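Local coordinates for BAG family molecular chaperone regulator 2 (Arabidopsis thaliana, PDB 4HWD), which probably acts as a co-chaperone in programmed cell death and stress responses, its BAG domain binding the ATPase domain of HSP70/HSC70 chaperones, at residues A25-I30 / D83-K88. Sequence-based numbering, arbitrary orientation.
Sequences AFDTVI and DLLKIK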
ATOM      1  N   ALA A  25      -8.737  -2.530   8.736  1.00 15.42           N
ATOM      2  CA  ALA A  25      -9.682  -3.524   9.233  1.00 17.28           C
ATOM      3  C   ALA A  25      -8.925  -4.659   9.930  1.00 16.80           C
ATOM      4  O   ALA A  25      -9.323  -5.100  11.012  1.00 17.20           O
ATOM      5  CB  ALA A  25     -10.517  -4.077   8.091  1.00 15.19           C
ATOM      6  N   PHE A  26      -7.845  -5.135   9.308  1.00  9.49           N
ATOM      7  CA  PHE A  26      -7.037  -6.204   9.897  1.00  9.03           C
ATOM      8  C   PHE A  26      -6.405  -5.695  11.182  1.00  9.53           C
ATOM      9  O   PHE A  26      -6.337  -6.409  12.173  1.00 11.54           O
ATOM     10  CB  PHE A  26      -5.908  -6.660   8.955  1.00 11.13           C
ATOM     11  CG  PHE A  26      -6.370  -7.487   7.786  1.00 14.94           C
ATOM     12  CD1 PHE A  26      -7.574  -8.182   7.828  1.00 14.56           C
ATOM     13  CD2 PHE A  26      -5.560  -7.625   6.662  1.00 14.58           C
ATOM     14  CE1 PHE A  26      -7.968  -9.002   6.763  1.00 17.90           C
ATOM     15  CE2 PHE A  26      -5.943  -8.441   5.596  1.00 17.33           C
ATOM     16  CZ  PHE A  26      -7.151  -9.135   5.652  1.00 14.95           C
ATOM     17  N   ASP A  27      -5.938  -4.453  11.159  1.00 12.21           N
ATOM     18  CA  ASP A  27      -5.319  -3.857  12.335  1.00 13.25           C
ATOM     19  C   ASP A  27      -6.286  -3.846  13.521  1.00 13.03           C
ATOM     20  O   ASP A  27      -5.917  -4.239  14.623  1.00 13.15           O
ATOM     21  CB  ASP A  27      -4.850  -2.429  12.029  1.00 13.08           C
ATOM     22  CG  ASP A  27      -4.123  -1.784  13.203  1.00 18.12           C
ATOM     23  OD1 ASP A  27      -3.051  -2.295  13.595  1.00 23.63           O
ATOM     24  OD2 ASP A  27      -4.618  -0.763  13.733  1.00 25.27           O
ATOM     25  N   THR A  28      -7.521  -3.406  13.300  1.00 18.35           N
ATOM     26  CA  THR A  28      -8.494  -3.366  14.391  1.00 15.07           C
ATOM     27  C   THR A  28      -8.852  -4.769  14.883  1.00 16.78           C
ATOM     28  O   THR A  28      -8.915  -5.009  16.090  1.00 17.51           O
ATOM     29  CB  THR A  28      -9.782  -2.606  13.985  1.00 18.57           C
ATOM     30  OG1 THR A  28     -10.420  -3.275  12.894  1.00 31.78           O
ATOM     31  CG2 THR A  28      -9.447  -1.182  13.574  1.00 19.66           C
ATOM     32  N   VAL A  29      -9.075  -5.697  13.957  1.00  7.57           N
ATOM     33  CA  VAL A  29      -9.396  -7.071  14.330  1.00  9.79           C
ATOM     34  C   VAL A  29      -8.298  -7.673  15.191  1.00 13.13           C
ATOM     35  O   VAL A  29      -8.560  -8.195  16.267  1.00 16.71           O
ATOM     36  CB  VAL A  29      -9.577  -7.983  13.096  1.00 13.02           C
ATOM     37  CG1 VAL A  29      -9.584  -9.452  13.527  1.00 12.03           C
ATOM     38  CG2 VAL A  29     -10.881  -7.645  12.387  1.00 10.00           C
ATOM     39  N   ILE A  30      -7.065  -7.610  14.705  1.00 16.19           N
ATOM     40  CA  ILE A  30      -5.934  -8.155  15.438  1.00 15.27           C
ATOM     41  C   ILE A  30      -5.681  -7.369  16.728  1.00 22.16           C
ATOM     42  O   ILE A  30      -5.329  -7.945  17.755  1.00 24.26           O
ATOM     43  CB  ILE A  30      -4.657  -8.159  14.546  1.00 18.21           C
ATOM     44  CG1 ILE A  30      -4.835  -9.153  13.391  1.00 15.24           C
ATOM     45  CG2 ILE A  30      -3.433  -8.537  15.369  1.00 19.01           C
ATOM     46  CD1 ILE A  30      -3.665  -9.191  12.414  1.00 16.02           C
ATOM     47  N   ASP A  83       4.027  -5.841   8.413  1.00  6.83           N
ATOM     48  CA  ASP A  83       5.057  -6.767   8.907  1.00 10.89           C
ATOM     49  C   ASP A  83       4.830  -7.008  10.399  1.00  9.77           C
ATOM     50  O   ASP A  83       5.019  -8.119  10.901  1.00 10.06           O
ATOM     51  CB  ASP A  83       6.468  -6.197   8.730  1.00  8.56           C
ATOM     52  CG  ASP A  83       6.905  -6.135   7.281  1.00 12.04           C
ATOM     53  OD1 ASP A  83       6.549  -7.046   6.504  1.00 17.15           O
ATOM     54  OD2 ASP A  83       7.627  -5.178   6.932  1.00 10.90           O
ATOM     55  N   LEU A  84       4.444  -5.952  11.109  1.00  7.91           N
ATOM     56  CA  LEU A  84       4.190  -6.060  12.539  1.00  8.49           C
ATOM     57  C   LEU A  84       2.873  -6.776  12.826  1.00 11.42           C
ATOM     58  O   LEU A  84       2.736  -7.434  13.858  1.00 12.41           O
ATOM     59  CB  LEU A  84       4.221  -4.673  13.185  1.00  6.62           C
ATOM     60  CG  LEU A  84       5.639  -4.163  13.500  1.00 12.67           C
ATOM     61  CD1 LEU A  84       6.515  -4.262  12.258  1.00 15.28           C
ATOM     62  CD2 LEU A  84       5.593  -2.720  14.007  1.00 11.04           C
ATOM     63  N   LEU A  85       1.901  -6.654  11.923  1.00 10.81           N
ATOM     64  CA  LEU A  85       0.630  -7.353  12.116  1.00 11.03           C
ATOM     65  C   LEU A  85       0.846  -8.857  11.952  1.00 10.52           C
ATOM     66  O   LEU A  85       0.225  -9.656  12.648  1.00 11.10           O
ATOM     67  CB  LEU A  85      -0.442  -6.880  11.115  1.00  7.91           C
ATOM     68  CG  LEU A  85      -1.123  -5.524  11.358  1.00  8.83           C
ATOM     69  CD1 LEU A  85      -2.383  -5.413  10.501  1.00  7.61           C
ATOM     70  CD2 LEU A  85      -1.491  -5.400  12.826  1.00  6.33           C
ATOM     71  N   LYS A  86       1.719  -9.235  11.023  1.00 13.80           N
ATOM     72  CA  LYS A  86       2.013 -10.648  10.778  1.00 17.97           C
ATOM     73  C   LYS A  86       2.640 -11.268  12.013  1.00 20.03           C
ATOM     74  O   LYS A  86       2.301 -12.380  12.404  1.00 24.66           O
ATOM     75  CB  LYS A  86       2.974 -10.807   9.594  1.00 18.26           C
ATOM     76  CG  LYS A  86       2.357 -10.520   8.239  1.00 19.76           C
ATOM     77  CD  LYS A  86       3.368 -10.645   7.114  1.00 22.39           C
ATOM     78  CE  LYS A  86       3.928 -12.054   7.008  1.00 31.46           C
ATOM     79  NZ  LYS A  86       4.923 -12.176   5.895  1.00 27.29           N
ATOM     80  N   ILE A  87       3.563 -10.535  12.623  1.00 15.87           N
ATOM     81  CA  ILE A  87       4.248 -11.001  13.816  1.00 21.55           C
ATOM     82  C   ILE A  87       3.253 -11.130  14.964  1.00 25.57           C
ATOM     83  O   ILE A  87       3.194 -12.160  15.642  1.00 20.92           O
ATOM     84  CB  ILE A  87       5.393 -10.016  14.198  1.00 13.39           C
ATOM     85  CG1 ILE A  87       6.569 -10.209  13.234  1.00 14.67           C
ATOM     86  CG2 ILE A  87       5.822 -10.225  15.647  1.00 14.26           C
ATOM     87  CD1 ILE A  87       7.667  -9.175  13.366  1.00  7.94           C
ATOM     88  N   LYS A  88       2.458 -10.081  15.150  1.00 26.76           N
ATOM     89  CA  LYS A  88       1.460 -10.011  16.209  1.00 26.52           C
ATOM     90  C   LYS A  88       0.333 -11.037  16.050  1.00 28.42           C
ATOM     91  O   LYS A  88      -0.246 -11.493  17.039  1.00 25.92           O
ATOM     92  CB  LYS A  88       0.887  -8.596  16.239  1.00 26.04           C
ATOM     93  CG  LYS A  88       0.297  -8.165  17.556  1.00 39.97           C
ATOM     94  CD  LYS A  88       0.094  -6.654  17.557  1.00 42.15           C
ATOM     95  CE  LYS A  88      -0.610  -6.185  18.815  1.00 54.35           C
ATOM     96  NZ  LYS A  88      -1.967  -6.778  18.928  1.00 28.83           N
TER
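Residues 25-30 and 83-88 run in the same general direction, their axes inclined at 30° and 10.7 Å apart at closest approach, with Asp27 and Leu85 at the nearest backbone level. Leu85 carries the contact. Its CG lies anti to the carbonyl carbon (chi1 -76°), which directs its branched end toward the other helix. CD1 sits 3.7 Å from Asp27 N and 4.0 Å from Phe26 CB. CD2 lies 3.6 Å from Asp27 OD1, a plain van der Waals contact in which the two side chains cross at about a right angle. Ile30 comes from the next turn, extending its CD1 to 4.2 Å from Leu85 CB and 3.9 Å from Leu85 O. The Phe26 ring turns away, onto Leu41 and Leu44 of helix 38-57. At the edge, Lys88 reaches over with NZ 3.7 Å from Ile30 O, too far to count as a hydrogen bond. An alanine in place of Leu85 would probably open a gap beside Phe26 CB and the Asp27 backbone. The contact joins the first and last helices of the three-helix BAG domain near one end of the bundle. No hydrogen bond crosses it; Leu85 and Ile30 make van der Waals contacts, several against polar backbone or carboxylate atoms, bordered by exposed Asp27 and Lys88.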